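Local atomic coordinates of aspartate--tRNA(Asp/Asn) ligase (Thermus thermophilus, PDB entry 1N9W), a protein that attaches L-aspartate to both tRNA(Asp) and tRNA(Asn), activating the amino acid with ATP before passing it to the acceptor end of the tRNA. Residues 337-340 with 346-349; 229-234 with 267-272; 31-36 with 42-47. All coordinates share one frame; numbering follows the deposited sequence.

Interaction 1 (337-340 with 346-349); sequences FDLL and ITSG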
ATOM      1  N   PHE B 337       6.877 -22.031  10.478  1.00 53.56           N
ATOM      2  CA  PHE B 337       6.200 -21.612  11.701  1.00 51.15           C
ATOM      3  C   PHE B 337       4.864 -20.926  11.400  1.00 49.53           C
ATOM      4  O   PHE B 337       4.657 -20.391  10.312  1.00 48.32           O
ATOM      5  CB  PHE B 337       7.103 -20.667  12.514  1.00 52.16           C
ATOM      6  CG  PHE B 337       7.402 -19.354  11.829  1.00 52.32           C
ATOM      7  CD1 PHE B 337       6.461 -18.327  11.809  1.00 52.13           C
ATOM      8  CD2 PHE B 337       8.616 -19.157  11.178  1.00 52.89           C
ATOM      9  CE1 PHE B 337       6.723 -17.123  11.151  1.00 51.92           C
ATOM     10  CE2 PHE B 337       8.888 -17.956  10.518  1.00 53.34           C
ATOM     11  CZ  PHE B 337       7.937 -16.942  10.504  1.00 52.69           C
ATOM     12  N   ASP B 338       3.965 -20.959  12.379  1.00 46.65           N
ATOM     13  CA  ASP B 338       2.653 -20.343  12.273  1.00 43.47           C
ATOM     14  C   ASP B 338       2.466 -19.505  13.514  1.00 42.78           C
ATOM     15  O   ASP B 338       2.851 -19.925  14.602  1.00 42.37           O
ATOM     16  CB  ASP B 338       1.561 -21.410  12.220  1.00 43.26           C
ATOM     17  CG  ASP B 338       1.213 -21.818  10.813  1.00 43.74           C
ATOM     18  OD1 ASP B 338       2.037 -21.587   9.905  1.00 44.32           O
ATOM     19  OD2 ASP B 338       0.111 -22.377  10.611  1.00 45.09           O
ATOM     20  N   LEU B 339       1.892 -18.317  13.359  1.00 41.50           N
ATOM     21  CA  LEU B 339       1.667 -17.461  14.518  1.00 40.51           C
ATOM     22  C   LEU B 339       0.199 -17.523  14.909  1.00 40.15           C
ATOM     23  O   LEU B 339      -0.684 -17.324  14.075  1.00 40.69           O
ATOM     24  CB  LEU B 339       2.061 -16.014  14.214  1.00 39.29           C
ATOM     25  CG  LEU B 339       1.697 -14.993  15.297  1.00 39.27           C
ATOM     26  CD1 LEU B 339       2.361 -15.372  16.616  1.00 38.93           C
ATOM     27  CD2 LEU B 339       2.128 -13.604  14.857  1.00 37.69           C
ATOM     28  N   LEU B 340      -0.059 -17.823  16.175  1.00 38.40           N
ATOM     29  CA  LEU B 340      -1.423 -17.882  16.668  1.00 38.38           C
ATOM     30  C   LEU B 340      -1.688 -16.658  17.509  1.00 38.44           C
ATOM     31  O   LEU B 340      -0.963 -16.381  18.465  1.00 38.06           O
ATOM     32  CB  LEU B 340      -1.642 -19.131  17.520  1.00 39.70           C
ATOM     33  CG  LEU B 340      -1.578 -20.467  16.790  1.00 38.41           C
ATOM     34  CD1 LEU B 340      -1.876 -21.585  17.782  1.00 40.99           C
ATOM     35  CD2 LEU B 340      -2.585 -20.478  15.650  1.00 37.77           C
ATOM     36  N   ILE B 346      -2.783 -16.073  12.325  1.00 40.20           N
ATOM     37  CA  ILE B 346      -2.679 -14.814  11.594  1.00 39.29           C
ATOM     38  C   ILE B 346      -1.394 -14.757  10.782  1.00 40.62           C
ATOM     39  O   ILE B 346      -1.123 -13.761  10.114  1.00 41.57           O
ATOM     40  CB  ILE B 346      -2.685 -13.603  12.540  1.00 38.07           C
ATOM     41  CG1 ILE B 346      -1.404 -13.588  13.375  1.00 36.33           C
ATOM     42  CG2 ILE B 346      -3.925 -13.641  13.422  1.00 37.16           C
ATOM     43  CD1 ILE B 346      -1.161 -12.296  14.123  1.00 36.30           C
ATOM     44  N   THR B 347      -0.598 -15.818  10.844  1.00 40.66           N
ATOM     45  CA  THR B 347       0.657 -15.851  10.109  1.00 41.56           C
ATOM     46  C   THR B 347       1.107 -17.257   9.781  1.00 42.44           C
ATOM     47  O   THR B 347       0.903 -18.192  10.554  1.00 42.85           O
ATOM     48  CB  THR B 347       1.790 -15.166  10.900  1.00 41.12           C
ATOM     49  OG1 THR B 347       1.433 -13.804  11.164  1.00 41.30           O
ATOM     50  CG2 THR B 347       3.095 -15.199  10.105  1.00 38.90           C
ATOM     51  N   SER B 348       1.731 -17.396   8.621  1.00 43.76           N
ATOM     52  CA  SER B 348       2.238 -18.683   8.191  1.00 44.59           C
ATOM     53  C   SER B 348       3.431 -18.454   7.278  1.00 45.00           C
ATOM     54  O   SER B 348       3.311 -17.798   6.242  1.00 45.80           O
ATOM     55  CB  SER B 348       1.154 -19.460   7.447  1.00 45.19           C
ATOM     56  OG  SER B 348       1.620 -20.753   7.118  1.00 47.35           O
ATOM     57  N   GLY B 349       4.583 -18.983   7.673  1.00 44.40           N
ATOM     58  CA  GLY B 349       5.775 -18.819   6.869  1.00 43.63           C
ATOM     59  C   GLY B 349       6.936 -19.664   7.340  1.00 44.31           C
ATOM     60  O   GLY B 349       6.765 -20.596   8.128  1.00 45.48           O
TER
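Leu339 faces two residues of the partner strand at once, Ile346 and Thr347, which makes this antiparallel pairing a worked example of the classic beta bulge. Both backbone polar atoms of Leu339 are used across it: its N donates to Thr347 O at 3.0 Å, well above the carbonyl plane, while its O accepts from Ile346 N. The side chain divides likewise, with CD2 against Ile346 CD1 at 3.6 Å and CB pressed on Thr347 CB at 3.4 Å, a tight approach. Thr347 OG1 has its polar partner in Glu234. Regular pairing resumes beyond the bulge, within the hairpin of strands 336-341 and 344-351 in the antiparallel part of the class II synthetase sheet. There Phe337 and Gly349 exchange two backbone bonds. CG set between the backbone N and the carbonyl carbon (chi1 65°) brings the Phe337 ring over the partner strand, with Gly349 O 3.8 Å above one face, toward the rim. On the sheet face of Asp338 and Ser348, Ser348 OG donates to Asp338 OD1 (2.9 Å) on the syn side, 28° out of the carboxylate plane. OD1 also forms a salt bridge with Arg322, so the carboxylate ties this arginine to Ser348, a residue predicted to bind L-aspartate.

Interaction 2 (229-234 with 267-272); sequences DLMRLE and IPRLTH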
ATOM      1  N   ASP B 229      15.201 -15.862  12.229  1.00 44.67           N
ATOM      2  CA  ASP B 229      15.340 -14.455  11.853  1.00 44.52           C
ATOM      3  C   ASP B 229      13.965 -13.894  11.504  1.00 43.20           C
ATOM      4  O   ASP B 229      13.656 -12.745  11.821  1.00 42.10           O
ATOM      5  CB  ASP B 229      16.269 -14.287  10.649  1.00 43.87           C
ATOM      6  CG  ASP B 229      17.725 -14.435  11.015  1.00 44.60           C
ATOM      7  OD1 ASP B 229      18.075 -14.205  12.192  1.00 46.76           O
ATOM      8  OD2 ASP B 229      18.530 -14.765  10.122  1.00 44.79           O
ATOM      9  N   LEU B 230      13.149 -14.723  10.857  1.00 40.81           N
ATOM     10  CA  LEU B 230      11.804 -14.337  10.452  1.00 40.13           C
ATOM     11  C   LEU B 230      10.908 -14.075  11.664  1.00 40.23           C
ATOM     12  O   LEU B 230      10.190 -13.068  11.707  1.00 38.12           O
ATOM     13  CB  LEU B 230      11.189 -15.431   9.577  1.00 39.52           C
ATOM     14  CG  LEU B 230      12.075 -15.973   8.460  1.00 39.40           C
ATOM     15  CD1 LEU B 230      11.322 -17.040   7.674  1.00 39.41           C
ATOM     16  CD2 LEU B 230      12.494 -14.838   7.543  1.00 40.27           C
ATOM     17  N   MET B 231      10.954 -14.978  12.644  1.00 40.50           N
ATOM     18  CA  MET B 231      10.137 -14.837  13.852  1.00 40.36           C
ATOM     19  C   MET B 231      10.508 -13.579  14.639  1.00 38.69           C
ATOM     20  O   MET B 231       9.627 -12.828  15.064  1.00 38.60           O
ATOM     21  CB  MET B 231      10.253 -16.098  14.737  1.00 39.33           C
ATOM     22  CG  MET B 231       9.257 -17.209  14.352  1.00 39.57           C
ATOM     23  SD  MET B 231       9.366 -18.795  15.276  1.00 36.15           S
ATOM     24  CE  MET B 231      10.399 -19.761  14.148  1.00 34.31           C
ATOM     25  N   ARG B 232      11.802 -13.339  14.819  1.00 37.54           N
ATOM     26  CA  ARG B 232      12.242 -12.149  15.533  1.00 37.83           C
ATOM     27  C   ARG B 232      11.823 -10.890  14.762  1.00 36.83           C
ATOM     28  O   ARG B 232      11.467  -9.877  15.363  1.00 35.76           O
ATOM     29  CB  ARG B 232      13.762 -12.176  15.727  1.00 41.89           C
ATOM     30  CG  ARG B 232      14.214 -13.031  16.914  1.00 46.37           C
ATOM     31  CD  ARG B 232      15.473 -13.820  16.589  1.00 50.87           C
ATOM     32  NE  ARG B 232      16.499 -12.981  15.974  1.00 54.12           N
ATOM     33  CZ  ARG B 232      17.559 -13.458  15.328  1.00 56.26           C
ATOM     34  NH1 ARG B 232      17.729 -14.773  15.217  1.00 56.09           N
ATOM     35  NH2 ARG B 232      18.439 -12.625  14.787  1.00 56.54           N
ATOM     36  N   LEU B 233      11.857 -10.962  13.435  1.00 36.06           N
ATOM     37  CA  LEU B 233      11.466  -9.835  12.606  1.00 36.53           C
ATOM     38  C   LEU B 233       9.974  -9.546  12.771  1.00 35.93           C
ATOM     39  O   LEU B 233       9.576  -8.410  13.012  1.00 33.77           O
ATOM     40  CB  LEU B 233      11.756 -10.117  11.130  1.00 37.16           C
ATOM     41  CG  LEU B 233      11.102  -9.128  10.133  1.00 39.64           C
ATOM     42  CD1 LEU B 233      11.816  -7.795  10.203  1.00 38.40           C
ATOM     43  CD2 LEU B 233      11.172  -9.688   8.717  1.00 41.09           C
ATOM     44  N   GLU B 234       9.155 -10.585  12.640  1.00 35.35           N
ATOM     45  CA  GLU B 234       7.718 -10.426  12.771  1.00 36.35           C
ATOM     46  C   GLU B 234       7.298  -9.839  14.112  1.00 35.99           C
ATOM     47  O   GLU B 234       6.329  -9.073  14.189  1.00 35.79           O
ATOM     48  CB  GLU B 234       7.004 -11.752  12.531  1.00 36.11           C
ATOM     49  CG  GLU B 234       5.541 -11.690  12.887  1.00 38.77           C
ATOM     50  CD  GLU B 234       4.714 -12.783  12.231  1.00 39.83           C
ATOM     51  OE1 GLU B 234       5.240 -13.899  12.029  1.00 39.66           O
ATOM     52  OE2 GLU B 234       3.531 -12.513  11.938  1.00 37.51           O
ATOM     53  N   ILE B 267       7.803 -13.992  22.225  1.00 56.68           N
ATOM     54  CA  ILE B 267       6.613 -14.823  22.110  1.00 56.29           C
ATOM     55  C   ILE B 267       6.955 -16.290  22.305  1.00 57.51           C
ATOM     56  O   ILE B 267       7.942 -16.787  21.758  1.00 56.79           O
ATOM     57  CB  ILE B 267       5.961 -14.661  20.733  1.00 55.92           C
ATOM     58  CG1 ILE B 267       5.521 -13.206  20.544  1.00 55.85           C
ATOM     59  CG2 ILE B 267       4.788 -15.616  20.600  1.00 54.63           C
ATOM     60  CD1 ILE B 267       4.961 -12.920  19.175  1.00 54.57           C
ATOM     61  N   PRO B 268       6.139 -17.005  23.093  1.00 58.33           N
ATOM     62  CA  PRO B 268       6.317 -18.433  23.386  1.00 59.58           C
ATOM     63  C   PRO B 268       6.412 -19.316  22.141  1.00 59.88           C
ATOM     64  O   PRO B 268       5.522 -19.305  21.291  1.00 59.29           O
ATOM     65  CB  PRO B 268       5.087 -18.760  24.229  1.00 59.78           C
ATOM     66  CG  PRO B 268       4.860 -17.483  24.974  1.00 59.73           C
ATOM     67  CD  PRO B 268       5.038 -16.444  23.896  1.00 58.54           C
ATOM     68  N   ARG B 269       7.498 -20.078  22.043  1.00 60.85           N
ATOM     69  CA  ARG B 269       7.718 -20.978  20.913  1.00 62.07           C
ATOM     70  C   ARG B 269       7.241 -22.376  21.319  1.00 62.96           C
ATOM     71  O   ARG B 269       7.389 -22.775  22.474  1.00 63.09           O
ATOM     72  CB  ARG B 269       9.211 -21.036  20.560  1.00 63.05           C
ATOM     73  CG  ARG B 269       9.907 -19.682  20.334  1.00 63.71           C
ATOM     74  CD  ARG B 269       9.656 -19.109  18.941  1.00 64.06           C
ATOM     75  NE  ARG B 269      10.649 -18.104  18.547  1.00 64.21           N
ATOM     76  CZ  ARG B 269      10.693 -16.850  18.999  1.00 64.06           C
ATOM     77  NH1 ARG B 269       9.798 -16.415  19.875  1.00 62.70           N
ATOM     78  NH2 ARG B 269      11.635 -16.021  18.566  1.00 65.04           N
ATOM     79  N   LEU B 270       6.671 -23.124  20.382  1.00 63.24           N
ATOM     80  CA  LEU B 270       6.187 -24.457  20.703  1.00 63.69           C
ATOM     81  C   LEU B 270       6.152 -25.350  19.475  1.00 64.25           C
ATOM     82  O   LEU B 270       5.437 -25.075  18.510  1.00 64.52           O
ATOM     83  CB  LEU B 270       4.790 -24.370  21.318  1.00 64.44           C
ATOM     84  CG  LEU B 270       4.307 -25.597  22.096  1.00 64.31           C
ATOM     85  CD1 LEU B 270       5.229 -25.836  23.279  1.00 64.34           C
ATOM     86  CD2 LEU B 270       2.884 -25.373  22.578  1.00 64.30           C
ATOM     87  N   THR B 271       6.925 -26.428  19.522  1.00 64.33           N
ATOM     88  CA  THR B 271       6.999 -27.369  18.414  1.00 64.75           C
ATOM     89  C   THR B 271       5.647 -27.996  18.100  1.00 65.20           C
ATOM     90  O   THR B 271       4.861 -28.294  18.999  1.00 65.11           O
ATOM     91  CB  THR B 271       7.989 -28.497  18.724  1.00 64.85           C
ATOM     92  OG1 THR B 271       9.256 -27.933  19.078  1.00 63.26           O
ATOM     93  CG2 THR B 271       8.161 -29.396  17.509  1.00 65.46           C
ATOM     94  N   HIS B 272       5.385 -28.197  16.813  1.00 66.52           N
ATOM     95  CA  HIS B 272       4.138 -28.803  16.367  1.00 68.11           C
ATOM     96  C   HIS B 272       3.984 -30.185  16.989  1.00 69.84           C
ATOM     97  O   HIS B 272       2.887 -30.739  17.034  1.00 69.87           O
ATOM     98  CB  HIS B 272       4.124 -28.893  14.837  1.00 68.20           C
ATOM     99  CG  HIS B 272       3.019 -29.739  14.283  1.00 69.11           C
ATOM    100  ND1 HIS B 272       3.120 -31.108  14.163  1.00 69.69           N
ATOM    101  CD2 HIS B 272       1.795 -29.409  13.808  1.00 69.76           C
ATOM    102  CE1 HIS B 272       2.007 -31.586  13.636  1.00 69.94           C
ATOM    103  NE2 HIS B 272       1.186 -30.575  13.412  1.00 70.21           N
TER
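The helical turn 229-234 and segment 267-272, which carries the short strand 269-271, keep their backbones well apart, the nearest CA atoms, those of Met231 and Ile267, lying 9.0 Å from each other, so long side chains have to bridge the distance. Met231 and Arg269 do most of this: the two chains run alongside each other, each heading toward the other's backbone. The thioether sulfur is the point of touch: Met231 SD lies 3.6 Å from Arg269 NE and 3.7 Å from Arg269 CD, meeting the guanidinium obliquely. Nearer the helix, Met231 CB approaches Arg269 NH2 at 4.1 Å, and Arg232 CG comes to the edge of the same guanidinium, near its plane. Arg269 reaches the helix through a chain bent at chi2 (-81°). The pairing illustrates how an edge strand can be tied to a helix that covers a sheet: helix 227-248 lies across inner strands of the class II synthetase sheet, and Arg269 reaches up to it from strand 269-271, outermost on one side within the chain. Met231 also rests on Phe313 and Thr315 of the adjoining strand 311-315. The guanidinium has several partners: salt bridges join NH2 to Glu228 and NH1 to Glu235, and a weak bond runs from Arg269 NH1 to Ile267 O (2.7 Å, with 127° at the hydrogen). These carboxylates probably offset the like charge of Arg232, whose NE stays 6.3 Å from Arg269 NH2. Arg232 itself turns back along its own helix, where its NH2 forms a salt bridge with Asp229 OD1 at 3.1 Å.

Interaction 3 (31-36 with 42-47); sequences IQFLLL and VVQVVT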
ATOM      1  N   ILE B  31     -36.603  24.926  19.153  1.00 35.17           N
ATOM      2  CA  ILE B  31     -35.252  24.426  19.326  1.00 35.04           C
ATOM      3  C   ILE B  31     -35.202  23.056  18.648  1.00 32.05           C
ATOM      4  O   ILE B  31     -36.155  22.274  18.722  1.00 30.59           O
ATOM      5  CB  ILE B  31     -34.853  24.276  20.815  1.00 38.37           C
ATOM      6  CG1 ILE B  31     -35.752  23.251  21.495  1.00 43.46           C
ATOM      7  CG2 ILE B  31     -34.960  25.616  21.530  1.00 40.26           C
ATOM      8  CD1 ILE B  31     -35.100  22.593  22.697  1.00 47.72           C
ATOM      9  N   GLN B  32     -34.098  22.782  17.966  1.00 29.11           N
ATOM     10  CA  GLN B  32     -33.924  21.517  17.276  1.00 26.54           C
ATOM     11  C   GLN B  32     -32.529  21.013  17.584  1.00 25.82           C
ATOM     12  O   GLN B  32     -31.556  21.766  17.555  1.00 26.12           O
ATOM     13  CB  GLN B  32     -34.131  21.709  15.769  1.00 24.34           C
ATOM     14  CG  GLN B  32     -35.543  22.182  15.436  1.00 23.76           C
ATOM     15  CD  GLN B  32     -35.689  22.770  14.037  1.00 26.06           C
ATOM     16  OE1 GLN B  32     -34.884  23.597  13.604  1.00 24.25           O
ATOM     17  NE2 GLN B  32     -36.743  22.366  13.336  1.00 25.04           N
ATOM     18  N   PHE B  33     -32.442  19.735  17.910  1.00 25.90           N
ATOM     19  CA  PHE B  33     -31.175  19.127  18.241  1.00 27.43           C
ATOM     20  C   PHE B  33     -30.740  18.238  17.093  1.00 28.38           C
ATOM     21  O   PHE B  33     -31.512  17.410  16.602  1.00 29.34           O
ATOM     22  CB  PHE B  33     -31.312  18.307  19.531  1.00 28.06           C
ATOM     23  CG  PHE B  33     -31.454  19.147  20.768  1.00 31.17           C
ATOM     24  CD1 PHE B  33     -30.332  19.706  21.374  1.00 31.42           C
ATOM     25  CD2 PHE B  33     -32.711  19.393  21.325  1.00 32.50           C
ATOM     26  CE1 PHE B  33     -30.447  20.490  22.516  1.00 33.05           C
ATOM     27  CE2 PHE B  33     -32.840  20.179  22.470  1.00 35.03           C
ATOM     28  CZ  PHE B  33     -31.701  20.733  23.071  1.00 34.07           C
ATOM     29  N   LEU B  34     -29.505  18.431  16.645  1.00 28.74           N
ATOM     30  CA  LEU B  34     -28.959  17.638  15.557  1.00 27.59           C
ATOM     31  C   LEU B  34     -27.682  17.014  16.055  1.00 27.07           C
ATOM     32  O   LEU B  34     -27.021  17.542  16.950  1.00 30.66           O
ATOM     33  CB  LEU B  34     -28.639  18.518  14.350  1.00 25.41           C
ATOM     34  CG  LEU B  34     -29.762  19.406  13.820  1.00 28.13           C
ATOM     35  CD1 LEU B  34     -29.206  20.277  12.714  1.00 26.86           C
ATOM     36  CD2 LEU B  34     -30.920  18.553  13.321  1.00 27.22           C
ATOM     37  N   LEU B  35     -27.342  15.876  15.491  1.00 25.21           N
ATOM     38  CA  LEU B  35     -26.113  15.215  15.852  1.00 25.34           C
ATOM     39  C   LEU B  35     -25.387  15.166  14.515  1.00 23.47           C
ATOM     40  O   LEU B  35     -25.882  14.547  13.576  1.00 23.05           O
ATOM     41  CB  LEU B  35     -26.396  13.804  16.354  1.00 27.05           C
ATOM     42  CG  LEU B  35     -25.252  13.270  17.190  1.00 32.34           C
ATOM     43  CD1 LEU B  35     -25.303  13.911  18.575  1.00 31.80           C
ATOM     44  CD2 LEU B  35     -25.341  11.749  17.291  1.00 33.50           C
ATOM     45  N   LEU B  36     -24.254  15.854  14.409  1.00 20.90           N
ATOM     46  CA  LEU B  36     -23.492  15.879  13.163  1.00 19.96           C
ATOM     47  C   LEU B  36     -22.262  15.024  13.325  1.00 19.16           C
ATOM     48  O   LEU B  36     -21.578  15.119  14.344  1.00 21.10           O
ATOM     49  CB  LEU B  36     -23.061  17.316  12.814  1.00 17.80           C
ATOM     50  CG  LEU B  36     -22.262  17.533  11.518  1.00 18.63           C
ATOM     51  CD1 LEU B  36     -22.489  18.961  10.980  1.00 18.17           C
ATOM     52  CD2 LEU B  36     -20.774  17.277  11.755  1.00 19.31           C
ATOM     53  N   VAL B  42     -18.773  12.621  16.489  1.00 20.94           N
ATOM     54  CA  VAL B  42     -20.089  13.249  16.448  1.00 22.19           C
ATOM     55  C   VAL B  42     -20.188  14.434  17.403  1.00 20.57           C
ATOM     56  O   VAL B  42     -19.584  14.444  18.477  1.00 21.44           O
ATOM     57  CB  VAL B  42     -21.241  12.253  16.803  1.00 23.35           C
ATOM     58  CG1 VAL B  42     -21.218  11.056  15.853  1.00 22.37           C
ATOM     59  CG2 VAL B  42     -21.114  11.786  18.252  1.00 26.08           C
ATOM     60  N   VAL B  43     -20.949  15.433  16.990  1.00 17.65           N
ATOM     61  CA  VAL B  43     -21.152  16.611  17.809  1.00 17.46           C
ATOM     62  C   VAL B  43     -22.613  17.062  17.752  1.00 17.69           C
ATOM     63  O   VAL B  43     -23.271  16.974  16.705  1.00 18.49           O
ATOM     64  CB  VAL B  43     -20.233  17.781  17.367  1.00 17.88           C
ATOM     65  CG1 VAL B  43     -20.611  18.266  15.957  1.00 17.46           C
ATOM     66  CG2 VAL B  43     -20.332  18.914  18.370  1.00 18.24           C
ATOM     67  N   GLN B  44     -23.119  17.527  18.891  1.00 16.54           N
ATOM     68  CA  GLN B  44     -24.484  18.013  18.985  1.00 15.90           C
ATOM     69  C   GLN B  44     -24.503  19.424  18.410  1.00 17.55           C
ATOM     70  O   GLN B  44     -23.608  20.235  18.672  1.00 16.37           O
ATOM     71  CB  GLN B  44     -24.964  18.045  20.456  1.00 18.53           C
ATOM     72  CG  GLN B  44     -26.440  18.480  20.625  1.00 17.51           C
ATOM     73  CD  GLN B  44     -26.982  18.335  22.051  1.00 24.82           C
ATOM     74  OE1 GLN B  44     -26.844  19.240  22.894  1.00 22.07           O
ATOM     75  NE2 GLN B  44     -27.607  17.188  22.326  1.00 23.03           N
ATOM     76  N   VAL B  45     -25.508  19.705  17.595  1.00 17.60           N
ATOM     77  CA  VAL B  45     -25.644  21.021  16.989  1.00 18.88           C
ATOM     78  C   VAL B  45     -27.017  21.475  17.421  1.00 20.26           C
ATOM     79  O   VAL B  45     -27.974  20.701  17.380  1.00 20.38           O
ATOM     80  CB  VAL B  45     -25.551  20.949  15.442  1.00 19.42           C
ATOM     81  CG1 VAL B  45     -25.943  22.278  14.822  1.00 18.95           C
ATOM     82  CG2 VAL B  45     -24.129  20.602  15.031  1.00 19.27           C
ATOM     83  N   VAL B  46     -27.109  22.719  17.878  1.00 19.84           N
ATOM     84  CA  VAL B  46     -28.382  23.252  18.315  1.00 20.10           C
ATOM     85  C   VAL B  46     -28.840  24.356  17.381  1.00 20.10           C
ATOM     86  O   VAL B  46     -28.113  25.316  17.117  1.00 18.79           O
ATOM     87  CB  VAL B  46     -28.305  23.810  19.774  1.00 21.49           C
ATOM     88  CG1 VAL B  46     -29.681  24.292  20.215  1.00 19.15           C
ATOM     89  CG2 VAL B  46     -27.805  22.733  20.728  1.00 21.89           C
ATOM     90  N   THR B  47     -30.049  24.204  16.865  1.00 20.93           N
ATOM     91  CA  THR B  47     -30.621  25.187  15.978  1.00 20.33           C
ATOM     92  C   THR B  47     -32.115  25.280  16.322  1.00 22.36           C
ATOM     93  O   THR B  47     -32.511  24.904  17.429  1.00 20.80           O
ATOM     94  CB  THR B  47     -30.375  24.765  14.488  1.00 22.39           C
ATOM     95  OG1 THR B  47     -30.800  25.819  13.610  1.00 22.98           O
ATOM     96  CG2 THR B  47     -31.115  23.481  14.146  1.00 18.30           C
TER
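Phe33 and Gln44 meet diagonally across an antiparallel pair of strands, the ring leaning over the neighbouring strand until its CD1 is 3.7 Å from Gln44 CD. The side chains cross at a slant, ring and amide planes 55° apart. Gln44 CG stands anti to the backbone N (chi1 -177°), and the extended chain beyond it carries the amide to the ring. Val46 supplies a second bump beside the phenyl group: the two side chains point the same way, and Val46 CG2 approaches Phe33 CE1 at 3.9 Å. Farther along this face, the CG-CD2 arm of Leu35 lies against Val42 CB, each atom 4.2 Å from it.

The opposite face is filled mainly by branched aliphatic side chains. Leu36 CB touches two valines of the partner strand, 4.1 Å from both Val43 CG1 and Val45 CG2. Leu34 meets Val45 through their CB atoms, while its CD1 leans obliquely toward Thr47 CG2. That methyl also abuts Gln32, whose amide is held beyond the pair by Asp27 and the backbone of Leu50. Three hydrogen-bonded pairs, Gln32 with Thr47, Leu34 with Val45 and Leu36 with Val43, fix the register, and the strand directions make an angle of 154°.

Gln44 is a tRNA-interaction site, and its side chain lies close to those of Asn68 and Glu76, two further such sites, which suggests that the Phe33 face belongs to the RNA-binding surface. The hairpin belongs to the OB-fold: strand 15-28 adjoins 31-38, strand 75-79 runs parallel to 41-47, and Val61 of strand 58-67 packs against Leu36 and Val45 on the other face.

Along the chain the contacts follow in series, interaction 3 first, then interaction 2, then interaction 1. Interactions 1 and 2 lie 9 Å apart between centres and share the large, mainly antiparallel sheet of the class II catalytic domain. Helix 227-248 joins them directly: Met231 CE packs on Phe337 CD2 at 3.5 Å, and Leu230 CB meets Phe337 CE2 at 3.5 Å. Interaction 3 stands on the opposite side of the chain's centre, about 48 Å from interaction 1 and 52 Å from interaction 2, centre to centre, within the OB-fold. Recognition of tRNA by that domain is thus spatially separate from the sheet carrying the predicted aspartate site.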